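Local coordinates for hypothetical protein Atu0120 (PDB 2I6H) that is of unknown function, an all-helical member of the bacterial DUF924 family whose crystals contain bound calcium ions, at residues A[117-122]-A[134-139]; A[88-93]-A[105-110]. One frame throughout, in Å; residues are numbered along the deposited sequence.

Both contacts draw on helix 108-120, one near each of its ends, with their centres about 13 Å apart. Contact 2 comes first along the chain: it sets the start of that helix, with the turn leading into it, against helix 80-97. Contact 1 follows in series, packing the helix's last turn on segment 134-139, whose later residues belong to helix 137-140. The two also touch directly, since Pro138 CA lies 3.5 Å from Asp91 OD1 and Leu137 CB lies 3.5 Å from Asp91 OD2. One helix is thus held at its beginning by an earlier helix and at its end by a later segment, all within the DUF924 sequence range of this strand-free protein.

Contact 1 of 2, residues A[117-122]-A[134-139]; sequences EAIRRG and FFYLPF
The terminal methyl of Ile119 reaches between the rings of Tyr136 and Phe139: CD1 lies 3.6 Å from CE2 of Phe139, the two side chains arriving from opposite directions. The same methyl is 4.0 Å from CD1 of Tyr136, and there it sits at the ring edge, near the ring plane. One residue earlier, Ala118 CB meets the Phe135 ring obliquely, 3.6 Å from Phe135 CE1. The extended end of Ile119 accounts for its reach, because chi2 of 166° stretches CD1 away from the helix and toward the aromatic side chains. Its methyl also lies 3.9 Å from the carbonyl O of Phe135, a buried oxygen for which the model holds no hydrogen-bonding partner. With all the side-chain pairs between carbons, the contact is essentially apolar; 175 Å² is buried over both sides. It joins the last turn of helix 108-120 to segment 134-139, whose later residues belong to helix 137-140, two pieces of an all-helical fold linked by a largely helical connection. Just beyond Ala118 and Ile119, helix 108-120 closes in a Schellman motif: Gly122 takes a positive phi of 84°, and its N bonds back to Ile119 O at 2.9 Å. On the same turn, Arg121 NE grips Glu117 OE2 at 2.7 Å in a salt bridge that uses the anti lone pair of the carboxylate oxygen. Further out, Tyr136 OH is hydrogen-bonded to Asp124 OD2, tying its ring to helix 123-126. Leu154 of helix 145-155 packs on both Ile119 and Tyr136, while Met87 of helix 80-97 touches Phe135.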
loop_
_atom_site.group_PDB
_atom_site.type_symbol
_atom_site.label_atom_id
_atom_site.label_comp_id
_atom_site.label_asym_id
_atom_site.label_seq_id
_atom_site.Cartn_x
_atom_site.Cartn_y
_atom_site.Cartn_z
ATOM N N GLU A 117 -2.001 18.285 -16.873
ATOM C CA GLU A 117 -3.081 19.222 -17.209
ATOM C C GLU A 117 -4.224 19.163 -16.177
ATOM O O GLU A 117 -4.738 20.201 -15.743
ATOM C CB GLU A 117 -3.602 19.009 -18.634
ATOM C CG GLU A 117 -4.692 20.030 -19.029
ATOM C CD GLU A 117 -4.269 21.515 -18.871
ATOM O OE1 GLU A 117 -3.045 21.838 -18.902
ATOM O OE2 GLU A 117 -5.202 22.347 -18.718
ATOM N N ALA A 118 -4.583 17.954 -15.761
ATOM C CA ALA A 118 -5.638 17.757 -14.760
ATOM C C ALA A 118 -5.261 18.388 -13.424
ATOM O O ALA A 118 -6.096 19.042 -12.790
ATOM C CB ALA A 118 -5.952 16.233 -14.604
ATOM N N ILE A 119 -4.003 18.213 -13.014
ATOM C CA ILE A 119 -3.524 18.775 -11.772
ATOM C C ILE A 119 -3.520 20.312 -11.864
ATOM O O ILE A 119 -3.892 21.014 -10.893
ATOM C CB ILE A 119 -2.174 18.196 -11.395
ATOM C CG1 ILE A 119 -2.408 16.721 -10.974
ATOM C CG2 ILE A 119 -1.522 18.982 -10.186
ATOM C CD1 ILE A 119 -1.139 15.915 -10.881
ATOM N N ARG A 120 -3.153 20.819 -13.041
ATOM C CA ARG A 120 -3.125 22.266 -13.248
ATOM C C ARG A 120 -4.525 22.840 -13.075
ATOM O O ARG A 120 -4.681 23.963 -12.587
ATOM C CB ARG A 120 -2.542 22.603 -14.612
ATOM C CG ARG A 120 -1.020 22.511 -14.665
ATOM C CD ARG A 120 -0.466 22.893 -16.030
ATOM N NE ARG A 120 -0.628 24.309 -16.354
ATOM C CZ ARG A 120 0.167 25.299 -15.924
ATOM N NH1 ARG A 120 1.186 25.067 -15.095
ATOM N NH2 ARG A 120 -0.069 26.543 -16.302
ATOM N N ARG A 121 -5.542 22.053 -13.449
ATOM C CA ARG A 121 -6.936 22.487 -13.340
ATOM C C ARG A 121 -7.498 22.237 -11.942
ATOM O O ARG A 121 -8.650 22.573 -11.701
ATOM C CB ARG A 121 -7.817 21.756 -14.354
ATOM C CG ARG A 121 -7.487 22.139 -15.789
ATOM C CD ARG A 121 -8.267 21.391 -16.833
ATOM N NE ARG A 121 -7.745 21.716 -18.177
ATOM C CZ ARG A 121 -8.488 21.979 -19.241
ATOM N NH1 ARG A 121 -9.817 22.010 -19.152
ATOM N NH2 ARG A 121 -7.903 22.217 -20.402
ATOM N N GLY A 122 -6.722 21.595 -11.067
ATOM C CA GLY A 122 -7.159 21.319 -9.665
ATOM C C GLY A 122 -8.001 20.051 -9.523
ATOM O O GLY A 122 -8.590 19.788 -8.453
ATOM N N PHE A 134 -4.833 8.109 -8.461
ATOM C CA PHE A 134 -4.869 7.828 -9.924
ATOM C C PHE A 134 -4.386 8.959 -10.842
ATOM O O PHE A 134 -3.971 8.696 -11.991
ATOM C CB PHE A 134 -6.216 7.199 -10.306
ATOM C CG PHE A 134 -6.456 5.944 -9.527
ATOM C CD1 PHE A 134 -5.714 4.803 -9.846
ATOM C CD2 PHE A 134 -7.275 5.935 -8.376
ATOM C CE1 PHE A 134 -5.820 3.623 -9.101
ATOM C CE2 PHE A 134 -7.392 4.730 -7.586
ATOM C CZ PHE A 134 -6.656 3.586 -7.968
ATOM N N PHE A 135 -4.432 10.211 -10.344
ATOM C CA PHE A 135 -3.823 11.343 -11.038
ATOM C C PHE A 135 -2.288 11.360 -10.857
ATOM O O PHE A 135 -1.593 12.074 -11.579
ATOM C CB PHE A 135 -4.404 12.684 -10.506
ATOM C CG PHE A 135 -5.815 12.918 -10.910
ATOM C CD1 PHE A 135 -6.123 13.369 -12.203
ATOM C CD2 PHE A 135 -6.859 12.666 -10.022
ATOM C CE1 PHE A 135 -7.483 13.585 -12.613
ATOM C CE2 PHE A 135 -8.214 12.909 -10.396
ATOM C CZ PHE A 135 -8.521 13.361 -11.719
ATOM N N TYR A 136 -1.761 10.599 -9.896
ATOM C CA TYR A 136 -0.315 10.685 -9.542
ATOM C C TYR A 136 0.472 9.497 -10.088
ATOM O O TYR A 136 1.683 9.583 -10.355
ATOM C CB TYR A 136 -0.165 10.760 -8.009
ATOM C CG TYR A 136 -0.983 11.878 -7.362
ATOM C CD1 TYR A 136 -1.372 13.032 -8.091
ATOM C CD2 TYR A 136 -1.320 11.791 -6.001
ATOM C CE1 TYR A 136 -2.118 14.058 -7.438
ATOM C CE2 TYR A 136 -2.057 12.796 -5.355
ATOM C CZ TYR A 136 -2.439 13.918 -6.078
ATOM O OH TYR A 136 -3.166 14.915 -5.441
ATOM N N LEU A 137 -0.225 8.365 -10.243
ATOM C CA LEU A 137 0.427 7.151 -10.720
ATOM C C LEU A 137 1.170 7.332 -12.068
ATOM O O LEU A 137 2.230 6.712 -12.249
ATOM C CB LEU A 137 -0.557 5.954 -10.759
ATOM C CG LEU A 137 -1.008 5.487 -9.354
ATOM C CD1 LEU A 137 -2.081 4.415 -9.510
ATOM C CD2 LEU A 137 0.201 4.910 -8.609
ATOM N N PRO A 138 0.619 8.135 -13.021
ATOM C CA PRO A 138 1.387 8.351 -14.269
ATOM C C PRO A 138 2.807 8.891 -13.977
ATOM O O PRO A 138 3.745 8.561 -14.697
ATOM C CB PRO A 138 0.520 9.342 -15.069
ATOM C CG PRO A 138 -0.882 9.019 -14.627
ATOM C CD PRO A 138 -0.694 8.802 -13.087
ATOM N N PHE A 139 2.958 9.675 -12.906
ATOM C CA PHE A 139 4.298 10.206 -12.575
ATOM C C PHE A 139 5.190 9.080 -12.016
ATOM O O PHE A 139 6.367 8.992 -12.389
ATOM C CB PHE A 139 4.185 11.417 -11.655
ATOM C CG PHE A 139 3.403 12.542 -12.276
ATOM C CD1 PHE A 139 3.990 13.309 -13.290
ATOM C CD2 PHE A 139 2.071 12.778 -11.898
ATOM C CE1 PHE A 139 3.268 14.383 -13.902
ATOM C CE2 PHE A 139 1.335 13.826 -12.516
ATOM C CZ PHE A 139 1.944 14.619 -13.512
#

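Contact 2 of 2, residues A[88-93]-A[105-110]; sequences LLLDQF and YATDPL
Thr107 holds OG1 between its own backbone N and carbonyl carbon (chi1 54°), which turns the hydroxyl onto the carbonyl of Leu90, while Leu110 has CG opposite its backbone N (chi1 -173°) and brings its branched end to the side chain of Leu90. The hydroxyl donates to Leu90 O at 2.8 Å; it lies in the carbonyl plane on a lone pair, with a C=O...donor angle of 124°. The two methyls of Leu90 take different partners. CD2 of Leu90 packs on CB of Thr107 at 3.8 Å, the two side chains crossing at about a right angle, and CD1 of Leu90 meets CD2 of Leu110 at 3.8 Å. Leu90 lies in a wider pi-type turn of helix 80-97, evidenced by Phe93 N bonding back five residues to Leu88 O at 2.8 Å. On the other side of the contact, Tyr105 to Asp108 form a type I beta turn, from which Thr107 and Asp108 approach Leu90; it leads into helix 108-120, with Thr107 at the N-cap position, its hydroxyl serving the other helix and making no capping bond. The aspartates come close as well: OD1 of Asp91 and OD1 of Asp108 are 4.3 Å apart. A water donates to both, at 2.6 Å from Asp91 OD1 and in a weak bond to Asp108 OD1. Outside the segments, His141 ND1 bonds to Asp91 OD1 and Arg95 forms a salt bridge with Asp108 OD2; with the water, they probably offset the closeness of like charges. Gln92 NE2 bonds to Asp91 OD2 at 2.9 Å, further fixing that carboxylate's rotation.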
loop_
_atom_site.group_PDB
_atom_site.type_symbol
_atom_site.label_atom_id
_atom_site.label_comp_id
_atom_site.label_asym_id
_atom_site.label_seq_id
_atom_site.Cartn_x
_atom_site.Cartn_y
_atom_site.Cartn_z
ATOM N N LEU A 88 -7.640 6.444 -15.814
ATOM C CA LEU A 88 -8.006 5.024 -15.718
ATOM C C LEU A 88 -7.849 4.362 -17.073
ATOM O O LEU A 88 -7.343 3.225 -17.177
ATOM C CB LEU A 88 -9.426 4.892 -15.197
ATOM C CG LEU A 88 -9.581 5.417 -13.773
ATOM C CD1 LEU A 88 -11.066 5.247 -13.386
ATOM C CD2 LEU A 88 -8.654 4.719 -12.771
ATOM N N LEU A 89 -8.217 5.069 -18.135
ATOM C CA LEU A 89 -8.029 4.504 -19.487
ATOM C C LEU A 89 -6.569 4.444 -19.978
ATOM O O LEU A 89 -6.190 3.511 -20.721
ATOM C CB LEU A 89 -8.811 5.341 -20.478
ATOM C CG LEU A 89 -10.339 5.237 -20.337
ATOM C CD1 LEU A 89 -10.952 6.211 -21.321
ATOM C CD2 LEU A 89 -10.813 3.753 -20.641
ATOM N N LEU A 90 -5.761 5.444 -19.597
ATOM C CA LEU A 90 -4.434 5.610 -20.224
ATOM C C LEU A 90 -3.260 5.151 -19.363
ATOM O O LEU A 90 -2.177 4.857 -19.899
ATOM C CB LEU A 90 -4.210 7.044 -20.700
ATOM C CG LEU A 90 -5.198 7.492 -21.792
ATOM C CD1 LEU A 90 -5.047 8.963 -22.016
ATOM C CD2 LEU A 90 -4.973 6.679 -23.115
ATOM N N ASP A 91 -3.496 5.037 -18.055
ATOM C CA ASP A 91 -2.501 4.563 -17.107
ATOM C C ASP A 91 -2.859 3.196 -16.506
ATOM O O ASP A 91 -1.984 2.331 -16.378
ATOM C CB ASP A 91 -2.302 5.610 -15.979
ATOM C CG ASP A 91 -1.230 5.167 -14.959
ATOM O OD1 ASP A 91 -0.009 5.267 -15.268
ATOM O OD2 ASP A 91 -1.637 4.686 -13.874
ATOM N N GLN A 92 -4.120 3.015 -16.112
ATOM C CA GLN A 92 -4.517 1.742 -15.491
ATOM C C GLN A 92 -4.869 0.630 -16.480
ATOM O O GLN A 92 -4.302 -0.485 -16.415
ATOM C CB GLN A 92 -5.669 1.963 -14.509
ATOM C CG GLN A 92 -5.259 2.800 -13.316
ATOM C CD GLN A 92 -4.260 2.071 -12.468
ATOM O OE1 GLN A 92 -4.601 1.092 -11.816
ATOM N NE2 GLN A 92 -2.984 2.531 -12.493
ATOM N N PHE A 93 -5.781 0.943 -17.392
ATOM C CA PHE A 93 -6.235 -0.034 -18.416
ATOM C C PHE A 93 -5.085 -0.848 -19.073
ATOM O O PHE A 93 -5.160 -2.088 -19.125
ATOM C CB PHE A 93 -7.112 0.666 -19.476
ATOM C CG PHE A 93 -7.710 -0.284 -20.481
ATOM C CD1 PHE A 93 -9.044 -0.762 -20.307
ATOM C CD2 PHE A 93 -6.965 -0.729 -21.592
ATOM C CE1 PHE A 93 -9.618 -1.660 -21.242
ATOM C CE2 PHE A 93 -7.531 -1.619 -22.531
ATOM C CZ PHE A 93 -8.872 -2.098 -22.358
ATOM N N TYR A 105 2.931 0.164 -21.890
ATOM C CA TYR A 105 3.563 1.490 -21.670
ATOM C C TYR A 105 3.242 2.501 -22.774
ATOM O O TYR A 105 3.627 3.683 -22.672
ATOM C CB TYR A 105 5.107 1.334 -21.540
ATOM C CG TYR A 105 5.464 0.177 -20.629
ATOM C CD1 TYR A 105 5.062 0.188 -19.287
ATOM C CD2 TYR A 105 6.135 -0.949 -21.106
ATOM C CE1 TYR A 105 5.326 -0.899 -18.425
ATOM C CE2 TYR A 105 6.403 -2.026 -20.254
ATOM C CZ TYR A 105 6.007 -1.980 -18.918
ATOM O OH TYR A 105 6.253 -3.011 -18.047
ATOM N N ALA A 106 2.549 2.042 -23.835
ATOM C CA ALA A 106 2.414 2.852 -25.054
ATOM C C ALA A 106 1.719 4.203 -24.848
ATOM O O ALA A 106 2.058 5.174 -25.526
ATOM C CB ALA A 106 1.693 2.045 -26.182
ATOM N N THR A 107 0.785 4.272 -23.898
ATOM C CA THR A 107 0.033 5.541 -23.674
ATOM C C THR A 107 0.497 6.258 -22.408
ATOM O O THR A 107 -0.197 7.184 -21.908
ATOM C CB THR A 107 -1.520 5.299 -23.605
ATOM O OG1 THR A 107 -1.874 4.290 -22.619
ATOM C CG2 THR A 107 -2.051 4.865 -24.960
ATOM N N ASP A 108 1.634 5.820 -21.855
ATOM C CA ASP A 108 2.119 6.452 -20.611
ATOM C C ASP A 108 2.471 7.941 -20.828
ATOM O O ASP A 108 2.115 8.773 -19.976
ATOM C CB ASP A 108 3.283 5.703 -19.988
ATOM C CG ASP A 108 2.841 4.406 -19.267
ATOM O OD1 ASP A 108 1.623 4.166 -19.088
ATOM O OD2 ASP A 108 3.731 3.632 -18.833
ATOM N N PRO A 109 3.201 8.273 -21.912
ATOM C CA PRO A 109 3.490 9.710 -22.134
ATOM C C PRO A 109 2.195 10.542 -22.231
ATOM O O PRO A 109 2.118 11.665 -21.678
ATOM C CB PRO A 109 4.256 9.723 -23.479
ATOM C CG PRO A 109 4.940 8.388 -23.492
ATOM C CD PRO A 109 3.896 7.414 -22.912
ATOM N N LEU A 110 1.172 9.999 -22.888
ATOM C CA LEU A 110 -0.119 10.698 -22.969
ATOM C C LEU A 110 -0.781 10.833 -21.596
ATOM O O LEU A 110 -1.325 11.902 -21.261
ATOM C CB LEU A 110 -1.078 9.981 -23.934
ATOM C CG LEU A 110 -2.403 10.678 -24.261
ATOM C CD1 LEU A 110 -2.177 12.160 -24.740
ATOM C CD2 LEU A 110 -3.255 9.826 -25.281
HETATM O O HOH W 1 1.120 6.390 -17.356
#